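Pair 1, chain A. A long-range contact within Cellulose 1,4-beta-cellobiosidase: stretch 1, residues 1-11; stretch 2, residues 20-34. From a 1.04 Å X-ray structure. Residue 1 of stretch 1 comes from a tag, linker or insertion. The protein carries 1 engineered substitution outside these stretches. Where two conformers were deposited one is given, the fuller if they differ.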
# COMPACT_ATOMS: atom_id res chain seq x y z
N MET A 1 10.78 12.18 -10.14
CA MET A 1 10.88 12.09 -11.59
C MET A 1 10.21 10.82 -12.11
O MET A 1 10.37 10.46 -13.28
CB MET A 1 12.35 12.12 -12.02
CG MET A 1 13.19 10.99 -11.46
SD MET A 1 14.95 11.21 -11.77
CE MET A 1 15.27 12.71 -10.85
N ASP A 2 9.46 10.15 -11.24
CA ASP A 2 8.76 8.93 -11.59
C ASP A 2 7.56 8.82 -10.65
O ASP A 2 7.17 9.79 -10.00
CB ASP A 2 9.70 7.72 -11.48
CG ASP A 2 9.33 6.59 -12.42
OD1 ASP A 2 8.16 6.54 -12.86
OD2 ASP A 2 10.19 5.73 -12.71
N VAL A 3 6.91 7.67 -10.61
CA VAL A 3 5.80 7.49 -9.69
C VAL A 3 6.24 7.53 -8.22
O VAL A 3 7.35 7.10 -7.87
CB VAL A 3 5.02 6.19 -9.99
CG1 VAL A 3 4.11 6.38 -11.21
CG2 VAL A 3 5.98 5.02 -10.20
N LYS A 4 5.37 8.05 -7.37
CA LYS A 4 5.59 8.09 -5.92
C LYS A 4 4.30 7.72 -5.20
O LYS A 4 3.22 7.70 -5.80
CB LYS A 4 6.04 9.47 -5.47
CG LYS A 4 4.99 10.57 -5.63
CD LYS A 4 5.50 11.92 -5.15
CE LYS A 4 4.43 12.99 -5.28
NZ LYS A 4 4.90 14.34 -4.84
N VAL A 5 4.41 7.43 -3.90
CA VAL A 5 3.26 7.13 -3.06
C VAL A 5 3.09 8.18 -1.99
O VAL A 5 4.06 8.57 -1.33
CB VAL A 5 3.43 5.78 -2.32
CG1 VAL A 5 2.27 5.54 -1.36
CG2 VAL A 5 3.55 4.65 -3.32
N GLN A 6 1.84 8.60 -1.81
CA GLN A 6 1.44 9.33 -0.62
C GLN A 6 0.59 8.42 0.25
O GLN A 6 -0.09 7.52 -0.25
CB GLN A 6 0.63 10.57 -0.98
CG GLN A 6 1.30 11.44 -2.00
CD GLN A 6 0.56 12.73 -2.20
OE1 GLN A 6 -0.66 12.74 -2.38
NE2 GLN A 6 1.29 13.84 -2.13
N TYR A 7 0.65 8.65 1.56
CA TYR A 7 -0.03 7.83 2.55
C TYR A 7 -0.67 8.70 3.59
O TYR A 7 -0.20 9.80 3.88
CB TYR A 7 1.02 6.94 3.22
CG TYR A 7 0.70 6.30 4.56
CD1 TYR A 7 0.02 5.10 4.65
CD2 TYR A 7 1.16 6.87 5.75
CE1 TYR A 7 -0.22 4.49 5.88
CE2 TYR A 7 0.93 6.27 6.98
CZ TYR A 7 0.25 5.07 7.04
OH TYR A 7 0.03 4.49 8.27
N LEU A 8 -1.75 8.19 4.17
CA LEU A 8 -2.25 8.66 5.44
C LEU A 8 -2.79 7.47 6.22
O LEU A 8 -3.19 6.45 5.64
CB LEU A 8 -3.30 9.77 5.28
CG LEU A 8 -4.64 9.42 4.63
CD1 LEU A 8 -5.60 8.79 5.62
CD2 LEU A 8 -5.26 10.66 4.01
N CYS A 9 -2.79 7.61 7.54
CA CYS A 9 -3.23 6.58 8.46
C CYS A 9 -4.59 6.95 9.03
O CYS A 9 -4.79 8.08 9.48
CB CYS A 9 -2.23 6.46 9.60
SG CYS A 9 -2.63 5.21 10.81
N GLU A 10 -5.52 6.00 9.00
CA GLU A 10 -6.83 6.19 9.63
C GLU A 10 -6.90 5.49 10.98
O GLU A 10 -7.22 6.13 11.99
CB GLU A 10 -7.99 5.84 8.70
CG GLU A 10 -8.12 6.88 7.59
CD GLU A 10 -9.40 6.75 6.78
OE1 GLU A 10 -9.89 5.61 6.60
OE2 GLU A 10 -9.91 7.79 6.32
N ASN A 11 -6.63 4.19 11.03
CA ASN A 11 -6.66 3.51 12.32
C ASN A 11 -5.29 3.58 12.97
O ASN A 11 -4.32 2.94 12.55
CB ASN A 11 -7.05 2.04 12.14
CG ASN A 11 -8.54 1.84 12.02
OD1 ASN A 11 -9.32 2.80 12.03
ND2 ASN A 11 -8.96 0.59 11.90
N LYS A 20 -5.77 0.32 8.65
CA LYS A 20 -6.59 1.12 7.76
C LYS A 20 -5.92 2.45 7.45
O LYS A 20 -5.55 3.19 8.36
CB LYS A 20 -7.96 1.37 8.40
CG LYS A 20 -8.94 2.14 7.52
CD LYS A 20 -10.29 2.32 8.18
CE LYS A 20 -11.24 3.09 7.29
NZ LYS A 20 -12.57 3.27 7.92
N GLY A 21 -5.88 2.80 6.17
CA GLY A 21 -5.32 4.05 5.74
C GLY A 21 -5.67 4.29 4.30
O GLY A 21 -6.63 3.70 3.78
N LYS A 22 -4.94 5.20 3.65
CA LYS A 22 -5.12 5.43 2.23
C LYS A 22 -3.77 5.60 1.57
O LYS A 22 -2.82 6.08 2.19
CB LYS A 22 -5.95 6.69 1.97
CG LYS A 22 -7.28 6.75 2.69
CD LYS A 22 -8.10 7.96 2.28
CE LYS A 22 -9.42 8.02 3.03
NZ LYS A 22 -10.29 9.11 2.51
N PHE A 23 -3.72 5.21 0.30
CA PHE A 23 -2.58 5.49 -0.57
C PHE A 23 -3.02 6.42 -1.70
O PHE A 23 -4.21 6.55 -1.98
CB PHE A 23 -2.04 4.22 -1.25
CG PHE A 23 -1.73 3.08 -0.32
CD1 PHE A 23 -0.81 3.23 0.71
CD2 PHE A 23 -2.33 1.85 -0.49
CE1 PHE A 23 -0.52 2.16 1.56
CE2 PHE A 23 -2.05 0.79 0.35
CZ PHE A 23 -1.14 0.94 1.37
N ASN A 24 -2.05 7.09 -2.31
CA ASN A 24 -2.28 7.80 -3.56
C ASN A 24 -1.02 7.62 -4.38
O ASN A 24 0.06 7.96 -3.90
CB ASN A 24 -2.54 9.28 -3.26
CG ASN A 24 -2.80 10.10 -4.50
OD1 ASN A 24 -3.32 9.60 -5.50
ND2 ASN A 24 -2.44 11.38 -4.44
N ILE A 25 -1.14 7.12 -5.61
CA ILE A 25 0.02 6.97 -6.47
C ILE A 25 0.03 8.13 -7.45
O ILE A 25 -0.92 8.32 -8.20
CB ILE A 25 0.03 5.62 -7.21
CG1 ILE A 25 0.10 4.47 -6.21
CG2 ILE A 25 1.19 5.57 -8.20
CD1 ILE A 25 -0.11 3.11 -6.83
N VAL A 26 1.11 8.90 -7.43
CA VAL A 26 1.22 10.11 -8.23
C VAL A 26 2.32 9.93 -9.26
O VAL A 26 3.43 9.55 -8.90
CB VAL A 26 1.54 11.33 -7.35
CG1 VAL A 26 1.60 12.59 -8.19
CG2 VAL A 26 0.49 11.48 -6.24
N ASN A 27 2.02 10.19 -10.53
CA ASN A 27 3.04 10.05 -11.56
C ASN A 27 3.63 11.43 -11.78
O ASN A 27 3.07 12.26 -12.49
CB ASN A 27 2.37 9.55 -12.84
CG ASN A 27 3.36 9.21 -13.91
OD1 ASN A 27 4.54 9.56 -13.81
ND2 ASN A 27 2.91 8.52 -14.95
N THR A 28 4.84 11.63 -11.25
CA THR A 28 5.49 12.93 -11.29
C THR A 28 6.44 13.05 -12.46
O THR A 28 7.04 14.10 -12.66
CB THR A 28 6.29 13.24 -9.99
OG1 THR A 28 7.43 12.38 -9.91
CG2 THR A 28 5.42 13.07 -8.76
N GLY A 29 6.58 11.97 -13.22
CA GLY A 29 7.50 11.94 -14.34
C GLY A 29 6.85 12.31 -15.65
O GLY A 29 5.70 12.77 -15.69
N ASN A 30 7.60 12.16 -16.73
CA ASN A 30 7.12 12.51 -18.06
C ASN A 30 6.60 11.35 -18.91
O ASN A 30 6.33 11.53 -20.09
CB ASN A 30 8.14 13.37 -18.82
CG ASN A 30 9.46 12.67 -19.03
OD1 ASN A 30 9.57 11.45 -18.89
ND2 ASN A 30 10.49 13.44 -19.36
N ARG A 31 6.51 10.17 -18.31
CA ARG A 31 6.07 8.97 -19.01
C ARG A 31 4.71 8.50 -18.52
O ARG A 31 4.52 8.31 -17.32
CB ARG A 31 7.08 7.83 -18.79
CG ARG A 31 8.47 8.15 -19.32
CD ARG A 31 9.51 7.15 -18.86
NE ARG A 31 9.65 7.15 -17.41
CZ ARG A 31 10.49 7.93 -16.73
NH1 ARG A 31 11.31 8.74 -17.37
NH2 ARG A 31 10.53 7.86 -15.41
N ASP A 32 3.76 8.29 -19.42
CA ASP A 32 2.52 7.62 -19.05
C ASP A 32 2.84 6.15 -18.76
O ASP A 32 3.76 5.57 -19.36
CB ASP A 32 1.53 7.60 -20.21
CG ASP A 32 1.02 8.98 -20.62
OD1 ASP A 32 1.34 10.01 -19.99
OD2 ASP A 32 0.27 9.01 -21.60
N TYR A 33 2.06 5.54 -17.88
CA TYR A 33 2.20 4.12 -17.61
C TYR A 33 0.85 3.42 -17.63
O TYR A 33 -0.20 4.07 -17.55
CB TYR A 33 2.79 3.89 -16.22
CG TYR A 33 4.18 4.41 -16.02
CD1 TYR A 33 5.22 4.01 -16.85
CD2 TYR A 33 4.47 5.30 -15.00
CE1 TYR A 33 6.50 4.47 -16.68
CE2 TYR A 33 5.75 5.77 -14.80
CZ TYR A 33 6.76 5.34 -15.65
OH TYR A 33 8.06 5.78 -15.47
N SER A 34 0.90 2.10 -17.70
CA SER A 34 -0.20 1.29 -17.20
C SER A 34 0.11 0.86 -15.77
O SER A 34 1.22 0.40 -15.48
CB SER A 34 -0.42 0.05 -18.04
OG SER A 34 -1.41 -0.75 -17.41
O HOH W 1 10.39 11.84 -15.71
O HOH W 2 -9.35 4.07 4.39
O HOH W 3 -3.54 1.55 10.17
O HOH W 4 -12.04 3.19 11.12

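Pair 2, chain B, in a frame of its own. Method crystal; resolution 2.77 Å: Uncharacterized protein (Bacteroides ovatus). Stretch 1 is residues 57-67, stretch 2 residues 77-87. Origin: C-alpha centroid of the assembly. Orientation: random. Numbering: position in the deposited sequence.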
# COMPACT_ATOMS: atom_id res chain seq x y z
N LEU B 57 19.60 -4.77 -12.10
CA LEU B 57 20.50 -3.68 -12.44
C LEU B 57 21.92 -4.14 -12.64
O LEU B 57 22.32 -5.17 -12.10
CB LEU B 57 20.51 -2.66 -11.29
CG LEU B 57 19.23 -2.03 -10.83
CD1 LEU B 57 19.41 -1.41 -9.48
CD2 LEU B 57 18.71 -1.03 -11.82
N PHE B 58 22.72 -3.32 -13.33
CA PHE B 58 24.13 -3.61 -13.40
C PHE B 58 24.76 -3.06 -12.14
O PHE B 58 24.21 -2.12 -11.55
CB PHE B 58 24.78 -3.05 -14.68
CG PHE B 58 24.34 -3.74 -15.94
CD1 PHE B 58 24.81 -5.01 -16.26
CD2 PHE B 58 23.47 -3.11 -16.82
CE1 PHE B 58 24.38 -5.66 -17.43
CE2 PHE B 58 23.05 -3.76 -17.99
CZ PHE B 58 23.51 -5.03 -18.29
N ASN B 59 25.88 -3.65 -11.69
CA ASN B 59 26.59 -3.18 -10.50
C ASN B 59 27.04 -1.72 -10.68
O ASN B 59 27.35 -1.30 -11.79
CB ASN B 59 27.78 -4.07 -10.18
CG ASN B 59 27.37 -5.47 -9.85
OD1 ASN B 59 26.87 -5.75 -8.76
ND2 ASN B 59 27.56 -6.39 -10.79
N GLY B 60 27.10 -0.99 -9.58
CA GLY B 60 27.47 0.42 -9.58
C GLY B 60 26.63 1.19 -8.58
O GLY B 60 25.78 0.61 -7.89
N ASP B 61 26.85 2.49 -8.49
CA ASP B 61 26.13 3.32 -7.53
C ASP B 61 24.92 3.98 -8.24
O ASP B 61 24.95 4.25 -9.44
CB ASP B 61 27.08 4.35 -6.91
CG ASP B 61 28.36 3.76 -6.29
OD1 ASP B 61 28.65 2.56 -6.53
OD2 ASP B 61 29.12 4.53 -5.65
N TYR B 62 23.83 4.14 -7.49
CA TYR B 62 22.56 4.69 -7.93
C TYR B 62 21.98 5.68 -6.94
O TYR B 62 22.29 5.60 -5.74
CB TYR B 62 21.53 3.57 -8.15
CG TYR B 62 21.87 2.63 -9.28
CD1 TYR B 62 22.63 1.48 -9.05
CD2 TYR B 62 21.40 2.86 -10.57
CE1 TYR B 62 22.98 0.63 -10.10
CE2 TYR B 62 21.71 1.98 -11.61
CZ TYR B 62 22.50 0.87 -11.37
OH TYR B 62 22.81 0.02 -12.41
N LYS B 63 21.14 6.60 -7.44
CA LYS B 63 20.40 7.59 -6.65
C LYS B 63 18.90 7.33 -6.86
O LYS B 63 18.44 7.33 -8.01
CB LYS B 63 20.82 9.02 -7.03
N LEU B 64 18.15 7.04 -5.76
CA LEU B 64 16.72 6.75 -5.81
C LEU B 64 15.91 7.92 -5.30
O LEU B 64 16.25 8.50 -4.26
CB LEU B 64 16.37 5.47 -4.99
CG LEU B 64 14.91 4.97 -4.99
CD1 LEU B 64 14.83 3.55 -4.82
CD2 LEU B 64 14.07 5.66 -3.94
N VAL B 65 14.81 8.23 -6.00
CA VAL B 65 13.90 9.32 -5.62
C VAL B 65 12.48 8.83 -5.61
O VAL B 65 12.10 7.96 -6.40
CB VAL B 65 14.00 10.57 -6.52
CG1 VAL B 65 15.28 11.35 -6.25
CG2 VAL B 65 13.84 10.24 -8.01
N ARG B 66 11.69 9.42 -4.71
CA ARG B 66 10.26 9.14 -4.57
C ARG B 66 9.54 10.07 -5.51
O ARG B 66 9.83 11.27 -5.55
CB ARG B 66 9.80 9.29 -3.11
CG ARG B 66 10.56 8.48 -2.07
CD ARG B 66 10.24 9.00 -0.69
NE ARG B 66 11.17 8.55 0.36
CZ ARG B 66 12.34 9.12 0.65
NH1 ARG B 66 12.83 10.09 -0.12
NH2 ARG B 66 13.09 8.65 1.64
N MSE B 67 8.62 9.54 -6.30
CA MSE B 67 7.84 10.31 -7.27
C MSE B 67 6.54 9.55 -7.63
O MSE B 67 6.16 8.56 -6.96
CB MSE B 67 8.68 10.64 -8.54
CG MSE B 67 9.57 9.47 -9.01
SE MSE B 67 8.68 7.77 -9.46
CE MSE B 67 7.79 8.37 -11.19
N ASN B 77 14.18 16.91 -3.97
CA ASN B 77 15.46 17.23 -3.33
C ASN B 77 16.07 16.02 -2.58
O ASN B 77 17.29 15.87 -2.58
CB ASN B 77 15.24 18.39 -2.33
CG ASN B 77 14.11 18.15 -1.33
OD1 ASN B 77 14.28 17.52 -0.28
ND2 ASN B 77 12.91 18.62 -1.65
N ASP B 78 15.22 15.19 -1.92
CA ASP B 78 15.65 14.05 -1.11
C ASP B 78 15.90 12.82 -2.01
O ASP B 78 14.97 12.29 -2.64
CB ASP B 78 14.61 13.74 -0.00
CG ASP B 78 14.99 12.65 1.00
OD1 ASP B 78 16.19 12.30 1.08
OD2 ASP B 78 14.10 12.20 1.75
N THR B 79 17.18 12.39 -2.06
CA THR B 79 17.68 11.23 -2.81
C THR B 79 18.24 10.19 -1.84
O THR B 79 18.70 10.55 -0.75
CB THR B 79 18.76 11.64 -3.84
OG1 THR B 79 19.93 12.08 -3.17
CG2 THR B 79 18.30 12.69 -4.81
N ILE B 80 18.22 8.91 -2.25
CA ILE B 80 18.75 7.81 -1.45
C ILE B 80 19.83 7.16 -2.27
O ILE B 80 19.57 6.67 -3.37
CB ILE B 80 17.65 6.81 -0.99
CG1 ILE B 80 16.71 7.47 0.03
CG2 ILE B 80 18.27 5.55 -0.37
CD1 ILE B 80 15.56 6.66 0.49
N TYR B 81 21.07 7.18 -1.75
CA TYR B 81 22.22 6.62 -2.44
C TYR B 81 22.30 5.13 -2.11
O TYR B 81 22.29 4.74 -0.94
CB TYR B 81 23.49 7.37 -2.06
CG TYR B 81 23.43 8.85 -2.41
CD1 TYR B 81 22.92 9.79 -1.51
CD2 TYR B 81 23.91 9.32 -3.64
CE1 TYR B 81 22.85 11.14 -1.84
CE2 TYR B 81 23.85 10.67 -3.97
CZ TYR B 81 23.32 11.58 -3.07
OH TYR B 81 23.28 12.92 -3.40
N ILE B 82 22.29 4.31 -3.17
CA ILE B 82 22.32 2.86 -3.10
C ILE B 82 23.51 2.36 -3.87
O ILE B 82 23.59 2.60 -5.08
CB ILE B 82 20.99 2.25 -3.65
CG1 ILE B 82 19.72 2.89 -3.00
CG2 ILE B 82 20.99 0.71 -3.56
CD1 ILE B 82 18.37 2.51 -3.64
N THR B 83 24.41 1.63 -3.21
CA THR B 83 25.55 1.05 -3.89
C THR B 83 25.22 -0.44 -4.09
O THR B 83 25.02 -1.18 -3.11
CB THR B 83 26.85 1.33 -3.13
OG1 THR B 83 27.03 2.75 -3.09
CG2 THR B 83 28.06 0.72 -3.80
N VAL B 84 25.11 -0.87 -5.35
CA VAL B 84 24.81 -2.25 -5.66
C VAL B 84 26.12 -2.93 -6.17
O VAL B 84 26.72 -2.53 -7.18
CB VAL B 84 23.62 -2.42 -6.65
CG1 VAL B 84 23.79 -1.61 -7.91
CG2 VAL B 84 23.37 -3.87 -6.99
N ARG B 85 26.56 -3.91 -5.39
CA ARG B 85 27.70 -4.79 -5.63
C ARG B 85 27.19 -6.19 -5.31
O ARG B 85 27.12 -6.58 -4.14
CB ARG B 85 28.93 -4.37 -4.82
N GLY B 86 26.70 -6.86 -6.36
CA GLY B 86 26.04 -8.16 -6.26
C GLY B 86 24.61 -7.93 -5.83
O GLY B 86 24.18 -6.78 -5.72
N ASN B 87 23.86 -9.01 -5.58
CA ASN B 87 22.48 -8.88 -5.12
C ASN B 87 22.47 -8.06 -3.84
O ASN B 87 23.22 -8.35 -2.90
CB ASN B 87 21.81 -10.24 -4.93
CG ASN B 87 21.56 -11.01 -6.20
OD1 ASN B 87 21.97 -10.64 -7.31
ND2 ASN B 87 20.83 -12.10 -6.07

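An antiparallel pair of β-strands fixes the path of its backbone far more tightly than the identity of its side chains, and these two contacts illustrate the point. The strands run at 159° to one another in pair 1 and at 149° in pair 2, and the central backbones superpose with an RMSD of 0.7 Å. Q6(A) falls on L64(B) and N24(A) on I80(B), each within 0.2 Å at CA; K4(A) matches Y62(B) and V26(A) matches I82(B).

The hydrogen-bonded pairs match as well. In pair 1, Q6(A) N donates to N24(A) O at 2.8 Å and N24(A) N returns a bond to Q6(A) O at 2.9 Å; in pair 2, L64(B) N to I80(B) O and I80(B) N to L64(B) O are both 2.8 Å. One step along, K4(A) N to V26(A) O and Y62(B) N to I82(B) O each span 2.9 Å. Such bonds involve main-chain atoms alone, so the ladder leaves the side chains free to differ.

They differ most tellingly at the central pair. Q6(A) and N24(A) meet through their amides, N24(A) ND2 donating to Q6(A) OE1 at 3.0 Å. At the matching positions the contact is apolar: L64(B) CB lies 4.4 Å from I80(B) CB and 3.8 Å from I82(B) CD1. The neighbouring position shows a second exchange. The extended K4(A) lays its aliphatic portion across the partner strand, CE reaching T28(A) CG2 at 3.6 Å, whereas Y62(B) presents its ring edge to V84(B), the counterpart of T28(A), with CE1 3.2 Å from CG1.

On the other face, V5(A) CG1 approaches F23(A) CD1 at 4.4 Å, and Y7(A) CD1 lies 4.3 Å from F23(A) CE1. The last two positions correspond to V65(B) and T79(B), where smaller side chains meet at 3.6 Å between CG1 and CG2.

Where the strands give way to loops, polar side chains supply different fastenings. D2(A) O accepts from both T28(A) OG1 at 2.6 Å and T28(A) N at 3.2 Å, while D2(A) OD1 accepts from Y33(A) OH at 2.7 Å. The matching G60(B) has no side chain to offer, and its backbone angles by themselves call for glycine; its carbonyl O still accepts from V84(B) N at 3.0 Å. Here the preceding residue contributes instead: N59(B) OD1 accepts from G86(B) N at 2.6 Å in a nearly straight bond. One backbone frame thus accommodates an amide pair or an apolar one, a lysine chain or a tyrosine ring.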